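Local coordinates for protein cytosine-specific methyltransferase (Escherichia coli O157:H7 EDL933, PDB 3G7U) that probably methylates cytosine at carbon 5 in DNA, with S-adenosyl-L-methionine as the methyl donor, at residues Thr160-Tyr165 with Arg326-Pro331; Gln265-Ser270 with Glu275-Ser280; Val308-Pro313 with Arg317-Arg322. All coordinates share one frame; numbering follows the deposited sequence. Where two conformers were deposited one is given.

Contact 3 touches both of the others, while contacts 1 and 2 stay about 12 Å apart at their nearest atoms. Contact 1, about 7 Å from the centre of the molecule, joins the approach to strand 163-171 of the large sheet to the C-terminal turn of helix 321-328. Contact 3 leads into the start of the same helix, its centre 15 Å from that of contact 1; Leu327 CD1 and Ile319 CD1 meet at 3.9 Å. Contact 2 lies 12 Å from contact 3, centre to centre, and touches it where Tyr268 CE2 approaches Ile311 CD1 at 3.6 Å in one conformer. Both nest in the stretch closed by contact 1. All lie away from Cys81, the predicted catalytic residue.

Contact 1 of 3, residues Thr160-Tyr165 with Arg326-Pro331; sequences TIRTRY and RLQGFP
The two backbones come closest where the CA atoms of Thr160 and Leu327 stand 6.1 Å apart, the loop just ahead of strand 163-171 meeting the last turn of helix 321-328. Thr160 turns its methyl to the helix end: CG2 lies 3.5 Å from the carbonyl O of Leu327, while OG1, anti to the backbone N (chi1 176°), is hydrogen-bonded to Cys291 O. Farther along, the Arg162 and Gln328 side chains cross at about a right angle, and their guanidinium and amide planes stand 79° apart. In one of its two conformers, Arg162 makes a weak hydrogen bond from NE to Gln328 OE1 at 3.0 Å, bent to 121° at the hydrogen. Gln328 NE2 then sits over one guanidinium face, offset toward its rim, two donors in contact without a bond. In sequence the pair joins two conserved motifs of the C5-methyltransferases: Arg162 and Arg164 belong to the R-x-R of motif VIII, and Arg326-Pro331 ends motif IX. Arg162 also donates through NH2 to Gly348 O, and Arg164 forms a salt bridge with Glu118. Beyond Gln328, Gly329 ends the helix in a Schellman motif, with positive phi and its N bonded to Arg326 O at 3.1 Å.

Contact 2 of 3, residues Gln265-Ser270 with Glu275-Ser280; sequences QERYAS and ETDKIS
Arg267, on helix 262-269, reaches across to Asp277 and Ile279 in the loop that follows, and each part of its chain has a partner there. CB stays at the margin, 4.2 Å from Asp277 OD1, and CG draws in to 3.5 Å from that oxygen. CD is 3.9 Å from Ile279 CD1, which comes from a different direction than the carboxylate. The bend at chi3 (68°) then brings the guanidinium side-on to Asp277 for a two-point salt bridge. NE donates to OD1 at 2.9 Å, fairly straight and almost in the guanidinium plane, while NH2 donates to OD2, also at 2.9 Å but more bent at 141°. Both oxygens are met on their syn sides, and the two flat groups are only 21° apart. Ile279 covers one guanidinium face, its CG2 3.8 Å from NH2.

On its anti side, Asp277 OD2 accepts from Ser280 N at 2.6 Å, an Asx motif, and from Ser280 OG. Three donors thus grip this one oxygen and fix the carboxylate for the arginine, and would be expected to favour its charged form. Tyr268 meets Ser280 OG with its ring edge. The tyrosine ring also packs edge-to-face on His260 and touches Ile311, which ties helix 262-269 to the loop leading toward helix 321-328; Gln265 and Ala269, one turn apart on the helix, rest on Pro316.

Contact 3 of 3, residues Val308-Pro313 with Arg317-Arg322; sequences VRPIHP and RVITPR
His312 and Arg317 lie side by side and point the same way, the imidazole and guanidinium planes inclined at 52° and His312 CD2 3.6 Å from Arg317 NH2. His312 CB and CG lie over one face of the guanidinium, displaced toward its rim. The arginine chain runs extended from CG to NE, and NH1 then turns back to Val318 O at 3.1 Å, with that oxygen in the guanidinium plane. NH1 also forms a salt bridge with Glu323. The imidazole is fixed at ND1, which is hydrogen-bonded to the backbone N of Tyr314 and of His315.

Next to this pair the backbones form a single antiparallel bridge, with Ile311 and Val318 as a non-hydrogen-bonded pair. His312 N donates to Arg317 O at 2.9 Å, close to the line of the C=O bond, and Ile319 N donates to Pro310 O at 3.0 Å. The same carbonyl of Pro310 receives a CA-H...O contact from Val318.

Apolar groups flank the bridge. Ile319, its CG1 placed between N and C by a chi1 of 61°, sets CD1 against the ring of Pro310, 3.7 Å from CD. In one of the two conformers of Ile311, its CD1 meets Val318 CG1 at 3.7 Å, and Val318 CB touches Arg309 CB.

The bridge leads straight into helix 321-328. Thr320 is its N-cap, and Glu323, bonded back to Thr320 N, fits a capping box. Ile319 leans on Ala324 and Leu327 of this helix, whereas Arg309 and Pro321 pack against Phe344 of helix 340-348.

Contact 1 of 3, residues Thr160-Tyr165 with Arg326-Pro331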
loop_
_atom_site.group_PDB
_atom_site.type_symbol
_atom_site.label_atom_id
_atom_site.label_comp_id
_atom_site.label_asym_id
_atom_site.label_seq_id
_atom_site.Cartn_x
_atom_site.Cartn_y
_atom_site.Cartn_z
ATOM N N THR A 160 2.136 3.863 11.325
ATOM C CA THR A 160 1.499 2.632 11.709
ATOM C C THR A 160 2.549 1.585 11.983
ATOM O O THR A 160 3.575 1.614 11.393
ATOM C CB THR A 160 0.572 2.139 10.598
ATOM O OG1 THR A 160 0.015 0.894 10.928
ATOM C CG2 THR A 160 1.302 1.992 9.348
ATOM N N ILE A 161 2.258 0.676 12.896
ATOM C CA ILE A 161 3.261 -0.313 13.295
ATOM C C ILE A 161 3.093 -1.646 12.569
ATOM O O ILE A 161 3.679 -2.643 12.993
ATOM C CB ILE A 161 3.311 -0.555 14.861
ATOM C CG1 ILE A 161 1.946 -0.976 15.416
ATOM C CG2 ILE A 161 3.819 0.669 15.575
ATOM C CD1 ILE A 161 2.000 -1.838 16.649
ATOM N N ARG A 162 2.318 -1.691 11.485
ATOM C CA ARG A 162 2.061 -2.950 10.796
ATOM C C ARG A 162 3.358 -3.577 10.262
ATOM O O ARG A 162 4.254 -2.860 9.830
ATOM C CB ARG A 162 0.997 -2.789 9.692
ATOM C CG ARG A 162 1.371 -1.935 8.475
ATOM C CD ARG A 162 0.528 -2.355 7.253
ATOM N NE ARG A 162 -0.837 -1.829 7.300
ATOM C CZ ARG A 162 -1.897 -2.396 6.719
ATOM N NH1 ARG A 162 -3.091 -1.825 6.823
ATOM N NH2 ARG A 162 -1.779 -3.536 6.040
ATOM N N THR A 163 3.453 -4.900 10.312
ATOM C CA THR A 163 4.643 -5.564 9.797
ATOM C C THR A 163 4.334 -6.229 8.454
ATOM O O THR A 163 3.197 -6.597 8.177
ATOM C CB THR A 163 5.243 -6.586 10.784
ATOM O OG1 THR A 163 4.270 -7.582 11.077
ATOM C CG2 THR A 163 5.655 -5.918 12.089
ATOM N N ARG A 164 5.373 -6.387 7.630
ATOM C CA ARG A 164 5.235 -6.870 6.253
ATOM C C ARG A 164 6.494 -7.652 5.922
ATOM O O ARG A 164 7.553 -7.228 6.335
ATOM C CB ARG A 164 5.208 -5.658 5.311
ATOM C CG ARG A 164 4.377 -5.823 4.056
ATOM C CD ARG A 164 2.923 -5.469 4.324
ATOM N NE ARG A 164 2.033 -5.983 3.291
ATOM C CZ ARG A 164 0.721 -5.778 3.269
ATOM N NH1 ARG A 164 -0.016 -6.278 2.290
ATOM N NH2 ARG A 164 0.137 -5.069 4.221
ATOM N N TYR A 165 6.386 -8.743 5.154
ATOM C CA TYR A 165 7.584 -9.411 4.642
ATOM C C TYR A 165 7.804 -8.957 3.207
ATOM O O TYR A 165 6.838 -8.822 2.449
ATOM C CB TYR A 165 7.376 -10.903 4.595
ATOM C CG TYR A 165 7.485 -11.628 5.922
ATOM C CD1 TYR A 165 8.729 -11.936 6.481
ATOM C CD2 TYR A 165 6.339 -12.060 6.577
ATOM C CE1 TYR A 165 8.819 -12.642 7.702
ATOM C CE2 TYR A 165 6.417 -12.766 7.801
ATOM C CZ TYR A 165 7.656 -13.045 8.343
ATOM O OH TYR A 165 7.727 -13.758 9.516
ATOM N N ARG A 326 -4.122 8.548 5.881
ATOM C CA ARG A 326 -2.935 9.212 6.376
ATOM C C ARG A 326 -2.127 8.286 7.271
ATOM O O ARG A 326 -0.891 8.222 7.187
ATOM C CB ARG A 326 -3.326 10.464 7.153
ATOM C CG ARG A 326 -3.855 11.574 6.292
ATOM C CD ARG A 326 -3.523 12.879 6.963
ATOM N NE ARG A 326 -3.842 14.094 6.177
ATOM C CZ ARG A 326 -3.835 15.308 6.709
ATOM N NH1 ARG A 326 -4.151 16.382 5.988
ATOM N NH2 ARG A 326 -3.526 15.434 7.999
ATOM N N LEU A 327 -2.804 7.569 8.140
ATOM C CA LEU A 327 -2.090 6.715 9.050
ATOM C C LEU A 327 -1.378 5.564 8.321
ATOM O O LEU A 327 -0.399 5.027 8.814
ATOM C CB LEU A 327 -3.072 6.176 10.093
ATOM C CG LEU A 327 -3.635 7.302 10.978
ATOM C CD1 LEU A 327 -4.806 6.727 11.791
ATOM C CD2 LEU A 327 -2.519 7.807 11.961
ATOM N N GLN A 328 -1.861 5.203 7.135
ATOM C CA GLN A 328 -1.252 4.110 6.372
ATOM C C GLN A 328 -0.101 4.607 5.498
ATOM O O GLN A 328 0.671 3.802 5.002
ATOM C CB GLN A 328 -2.358 3.408 5.551
ATOM C CG GLN A 328 -1.979 2.227 4.718
ATOM C CD GLN A 328 -1.574 1.026 5.534
ATOM O OE1 GLN A 328 -1.840 0.935 6.738
ATOM N NE2 GLN A 328 -0.911 0.083 4.872
ATOM N N GLY A 329 0.074 5.923 5.397
ATOM C CA GLY A 329 1.122 6.501 4.595
ATOM C C GLY A 329 0.730 6.890 3.181
ATOM O O GLY A 329 1.599 7.109 2.339
ATOM N N PHE A 330 -0.567 7.025 2.904
ATOM C CA PHE A 330 -0.992 7.510 1.601
ATOM C C PHE A 330 -1.011 9.038 1.584
ATOM O O PHE A 330 -1.323 9.684 2.583
ATOM C CB PHE A 330 -2.413 6.983 1.255
ATOM C CG PHE A 330 -2.438 5.587 0.686
ATOM C CD1 PHE A 330 -2.329 5.376 -0.696
ATOM C CD2 PHE A 330 -2.654 4.514 1.531
ATOM C CE1 PHE A 330 -2.381 4.080 -1.207
ATOM C CE2 PHE A 330 -2.698 3.223 1.042
ATOM C CZ PHE A 330 -2.578 3.022 -0.329
ATOM N N PRO A 331 -0.681 9.647 0.441
ATOM C CA PRO A 331 -0.760 11.103 0.394
ATOM C C PRO A 331 -2.199 11.602 0.308
ATOM O O PRO A 331 -3.093 10.874 -0.145
ATOM C CB PRO A 331 -0.055 11.446 -0.910
ATOM C CG PRO A 331 -0.122 10.217 -1.755
ATOM C CD PRO A 331 -0.254 9.053 -0.846
#

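Contact 2 of 3, residues Gln265-Ser270 with Glu275-Ser280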
loop_
_atom_site.group_PDB
_atom_site.type_symbol
_atom_site.label_atom_id
_atom_site.label_comp_id
_atom_site.label_asym_id
_atom_site.label_seq_id
_atom_site.Cartn_x
_atom_site.Cartn_y
_atom_site.Cartn_z
ATOM N N GLN A 265 -21.241 7.011 21.538
ATOM C CA GLN A 265 -20.447 8.212 21.601
ATOM C C GLN A 265 -19.923 8.471 23.018
ATOM O O GLN A 265 -18.774 8.873 23.195
ATOM C CB GLN A 265 -21.311 9.365 21.126
ATOM C CG GLN A 265 -20.599 10.636 20.845
ATOM C CD GLN A 265 -21.443 11.603 20.030
ATOM O OE1 GLN A 265 -21.230 12.809 20.084
ATOM N NE2 GLN A 265 -22.400 11.078 19.273
ATOM N N GLU A 266 -20.759 8.225 24.030
ATOM C CA GLU A 266 -20.341 8.453 25.420
ATOM C C GLU A 266 -19.319 7.404 25.860
ATOM O O GLU A 266 -18.360 7.699 26.576
ATOM C CB GLU A 266 -21.557 8.497 26.353
ATOM C CG GLU A 266 -22.170 9.901 26.459
ATOM C CD GLU A 266 -23.649 9.906 26.882
ATOM O OE1 GLU A 266 -24.195 8.841 27.272
ATOM O OE2 GLU A 266 -24.266 10.996 26.812
ATOM N N ARG A 267 -19.505 6.186 25.386
ATOM C CA ARG A 267 -18.570 5.124 25.640
ATOM C C ARG A 267 -17.204 5.447 25.009
ATOM O O ARG A 267 -16.175 5.255 25.658
ATOM C CB ARG A 267 -19.130 3.838 25.081
ATOM C CG ARG A 267 -18.896 2.633 25.931
ATOM C CD ARG A 267 -19.731 1.492 25.443
ATOM N NE ARG A 267 -19.297 1.014 24.138
ATOM C CZ ARG A 267 -20.132 0.672 23.162
ATOM N NH1 ARG A 267 -21.442 0.762 23.352
ATOM N NH2 ARG A 267 -19.663 0.255 21.996
ATOM N N TYR A 268 -17.195 5.956 23.772
ATOM C CA TYR A 268 -15.937 6.299 23.102
ATOM C C TYR A 268 -15.264 7.502 23.758
ATOM O O TYR A 268 -14.036 7.520 23.919
ATOM C CB TYR A 268 -16.142 6.590 21.605
ATOM C CG TYR A 268 -16.532 5.417 20.744
ATOM C CD1 TYR A 268 -16.496 4.101 21.212
ATOM C CD2 TYR A 268 -16.941 5.624 19.423
ATOM C CE1 TYR A 268 -16.857 3.034 20.402
ATOM C CE2 TYR A 268 -17.302 4.539 18.597
ATOM C CZ TYR A 268 -17.249 3.263 19.099
ATOM O OH TYR A 268 -17.624 2.232 18.292
ATOM N N ALA A 269 -16.057 8.505 24.134
ATOM C CA ALA A 269 -15.531 9.673 24.862
ATOM C C ALA A 269 -14.820 9.266 26.151
ATOM O O ALA A 269 -13.908 9.956 26.595
ATOM C CB ALA A 269 -16.643 10.659 25.174
ATOM N N SER A 270 -15.225 8.132 26.722
ATOM C CA SER A 270 -14.672 7.725 28.001
ATOM C C SER A 270 -13.390 6.903 27.861
ATOM O O SER A 270 -12.718 6.619 28.851
ATOM C CB SER A 270 -15.732 7.004 28.831
ATOM O OG SER A 270 -16.744 7.922 29.223
ATOM N N GLU A 275 -6.922 2.446 24.825
ATOM C CA GLU A 275 -7.937 1.556 25.389
ATOM C C GLU A 275 -8.848 0.948 24.338
ATOM O O GLU A 275 -9.319 1.632 23.433
ATOM C CB GLU A 275 -8.766 2.288 26.465
ATOM C CG GLU A 275 -9.536 1.367 27.397
ATOM C CD GLU A 275 -10.416 2.110 28.395
ATOM O OE1 GLU A 275 -10.200 3.323 28.656
ATOM O OE2 GLU A 275 -11.340 1.455 28.917
ATOM N N THR A 276 -9.098 -0.344 24.468
ATOM C CA THR A 276 -9.992 -1.046 23.594
ATOM C C THR A 276 -11.373 -0.989 24.236
ATOM O O THR A 276 -11.509 -1.204 25.444
ATOM C CB THR A 276 -9.516 -2.480 23.414
ATOM O OG1 THR A 276 -8.136 -2.460 23.030
ATOM C CG2 THR A 276 -10.303 -3.189 22.352
ATOM N N ASP A 277 -12.385 -0.643 23.444
ATOM C CA ASP A 277 -13.750 -0.636 23.923
ATOM C C ASP A 277 -14.177 -2.081 24.136
ATOM O O ASP A 277 -14.144 -2.873 23.203
ATOM C CB ASP A 277 -14.663 0.038 22.900
ATOM C CG ASP A 277 -16.115 0.064 23.342
ATOM O OD1 ASP A 277 -16.413 0.765 24.336
ATOM O OD2 ASP A 277 -16.949 -0.608 22.696
ATOM N N LYS A 278 -14.568 -2.421 25.361
ATOM C CA LYS A 278 -14.904 -3.810 25.714
ATOM C C LYS A 278 -15.986 -4.357 24.796
ATOM O O LYS A 278 -15.930 -5.518 24.398
ATOM C CB LYS A 278 -15.332 -3.944 27.192
ATOM C CG LYS A 278 -14.188 -4.081 28.229
ATOM C CD LYS A 278 -13.258 -2.859 28.280
ATOM C CE LYS A 278 -12.206 -2.988 29.363
ATOM N NZ LYS A 278 -10.872 -2.477 28.914
ATOM N N ILE A 279 -16.935 -3.494 24.423
ATOM C CA ILE A 279 -18.089 -3.897 23.611
ATOM C C ILE A 279 -17.819 -3.990 22.096
ATOM O O ILE A 279 -18.045 -5.045 21.507
ATOM C CB ILE A 279 -19.345 -3.036 23.951
ATOM C CG1 ILE A 279 -19.813 -3.354 25.379
ATOM C CG2 ILE A 279 -20.472 -3.294 22.962
ATOM C CD1 ILE A 279 -20.548 -2.218 26.082
ATOM N N SER A 280 -17.333 -2.916 21.471
ATOM C CA SER A 280 -17.130 -2.914 20.008
ATOM C C SER A 280 -15.775 -3.475 19.580
ATOM O O SER A 280 -15.579 -3.811 18.407
ATOM C CB SER A 280 -17.317 -1.509 19.419
ATOM O OG SER A 280 -16.223 -0.655 19.717
#

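Contact 3 of 3, residues Val308-Pro313 with Arg317-Arg322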
loop_
_atom_site.group_PDB
_atom_site.type_symbol
_atom_site.label_atom_id
_atom_site.label_comp_id
_atom_site.label_asym_id
_atom_site.label_seq_id
_atom_site.Cartn_x
_atom_site.Cartn_y
_atom_site.Cartn_z
ATOM N N VAL A 308 -12.052 -4.006 12.436
ATOM C CA VAL A 308 -12.737 -2.959 13.195
ATOM C C VAL A 308 -11.955 -1.637 13.071
ATOM O O VAL A 308 -10.744 -1.663 12.836
ATOM C CB VAL A 308 -12.950 -3.384 14.682
ATOM C CG1 VAL A 308 -11.785 -2.921 15.583
ATOM C CG2 VAL A 308 -14.311 -2.882 15.208
ATOM N N ARG A 309 -12.629 -0.497 13.222
ATOM C CA ARG A 309 -11.985 0.793 12.969
ATOM C C ARG A 309 -11.414 1.401 14.244
ATOM O O ARG A 309 -12.024 1.299 15.292
ATOM C CB ARG A 309 -12.966 1.768 12.299
ATOM C CG ARG A 309 -12.975 1.763 10.756
ATOM C CD ARG A 309 -13.397 0.412 10.175
ATOM N NE ARG A 309 -14.315 0.537 9.046
ATOM C CZ ARG A 309 -14.800 -0.490 8.355
ATOM N NH1 ARG A 309 -14.450 -1.733 8.663
ATOM N NH2 ARG A 309 -15.633 -0.270 7.351
ATOM N N PRO A 310 -10.231 2.036 14.157
ATOM C CA PRO A 310 -9.724 2.722 15.347
ATOM C C PRO A 310 -10.627 3.888 15.725
ATOM O O PRO A 310 -11.314 4.459 14.867
ATOM C CB PRO A 310 -8.380 3.301 14.882
ATOM C CG PRO A 310 -8.005 2.438 13.689
ATOM C CD PRO A 310 -9.280 2.110 13.031
ATOM N N ILE A 311 -10.614 4.240 17.005
ATOM C CA ILE A 311 -11.310 5.420 17.518
ATOM C C ILE A 311 -10.338 6.574 17.535
ATOM O O ILE A 311 -9.146 6.414 17.915
ATOM C CB ILE A 311 -11.843 5.148 18.960
ATOM C CG1 ILE A 311 -12.688 3.873 18.983
ATOM C CG2 ILE A 311 -12.600 6.343 19.559
ATOM C CD1 ILE A 311 -13.848 3.864 18.031
ATOM N N HIS A 312 -10.822 7.739 17.129
ATOM C CA HIS A 312 -10.037 8.938 17.102
ATOM C C HIS A 312 -9.550 9.284 18.531
ATOM O O HIS A 312 -10.288 9.025 19.500
ATOM C CB HIS A 312 -10.931 10.055 16.598
ATOM C CG HIS A 312 -10.187 11.268 16.165
ATOM N ND1 HIS A 312 -9.817 12.263 17.041
ATOM C CD2 HIS A 312 -9.728 11.644 14.949
ATOM C CE1 HIS A 312 -9.159 13.204 16.379
ATOM N NE2 HIS A 312 -9.106 12.861 15.105
ATOM N N PRO A 313 -8.326 9.830 18.662
ATOM C CA PRO A 313 -7.775 10.064 20.016
ATOM C C PRO A 313 -8.532 11.112 20.826
ATOM O O PRO A 313 -8.614 10.986 22.070
ATOM C CB PRO A 313 -6.354 10.543 19.740
ATOM C CG PRO A 313 -6.389 11.113 18.335
ATOM C CD PRO A 313 -7.354 10.217 17.613
ATOM N N ARG A 317 -15.465 9.011 18.161
ATOM C CA ARG A 317 -15.951 8.458 16.906
ATOM C C ARG A 317 -14.872 7.553 16.299
ATOM O O ARG A 317 -13.694 7.698 16.639
ATOM C CB ARG A 317 -16.283 9.600 15.926
ATOM C CG ARG A 317 -15.137 10.567 15.679
ATOM C CD ARG A 317 -15.417 11.367 14.427
ATOM N NE ARG A 317 -14.408 12.361 14.059
ATOM C CZ ARG A 317 -13.261 12.112 13.409
ATOM N NH1 ARG A 317 -12.930 10.871 13.063
ATOM N NH2 ARG A 317 -12.461 13.118 13.068
ATOM N N VAL A 318 -15.258 6.659 15.382
ATOM C CA VAL A 318 -14.259 5.965 14.578
ATOM C C VAL A 318 -13.594 6.967 13.646
ATOM O O VAL A 318 -14.156 8.039 13.391
ATOM C CB VAL A 318 -14.881 4.824 13.757
ATOM C CG1 VAL A 318 -15.481 3.790 14.693
ATOM C CG2 VAL A 318 -15.984 5.351 12.862
ATOM N N ILE A 319 -12.386 6.657 13.176
ATOM C CA ILE A 319 -11.662 7.543 12.250
ATOM C C ILE A 319 -12.335 7.553 10.863
ATOM O O ILE A 319 -13.085 6.625 10.550
ATOM C CB ILE A 319 -10.137 7.152 12.153
ATOM C CG1 ILE A 319 -9.963 5.711 11.632
ATOM C CG2 ILE A 319 -9.433 7.414 13.555
ATOM C CD1 ILE A 319 -8.471 5.332 11.405
ATOM N N THR A 320 -12.029 8.557 10.040
ATOM C CA THR A 320 -12.558 8.680 8.711
ATOM C C THR A 320 -11.649 7.931 7.742
ATOM O O THR A 320 -10.502 7.594 8.071
ATOM C CB THR A 320 -12.588 10.149 8.253
ATOM O OG1 THR A 320 -11.251 10.615 8.171
ATOM C CG2 THR A 320 -13.354 11.013 9.229
ATOM N N PRO A 321 -12.165 7.623 6.548
ATOM C CA PRO A 321 -11.251 7.026 5.558
ATOM C C PRO A 321 -9.994 7.864 5.310
ATOM O O PRO A 321 -8.901 7.312 5.126
ATOM C CB PRO A 321 -12.117 6.985 4.285
ATOM C CG PRO A 321 -13.489 6.855 4.775
ATOM C CD PRO A 321 -13.560 7.665 6.082
ATOM N N ARG A 322 -10.128 9.187 5.273
ATOM C CA ARG A 322 -8.935 9.989 4.998
ATOM C C ARG A 322 -7.941 9.899 6.157
ATOM O O ARG A 322 -6.740 9.847 5.940
ATOM C CB ARG A 322 -9.281 11.457 4.700
ATOM C CG ARG A 322 -8.078 12.410 4.448
ATOM C CD ARG A 322 -7.132 11.967 3.325
ATOM N NE ARG A 322 -7.793 11.943 2.030
ATOM C CZ ARG A 322 -7.309 11.328 0.953
ATOM N NH1 ARG A 322 -6.122 10.719 1.000
ATOM N NH2 ARG A 322 -7.991 11.364 -0.191
#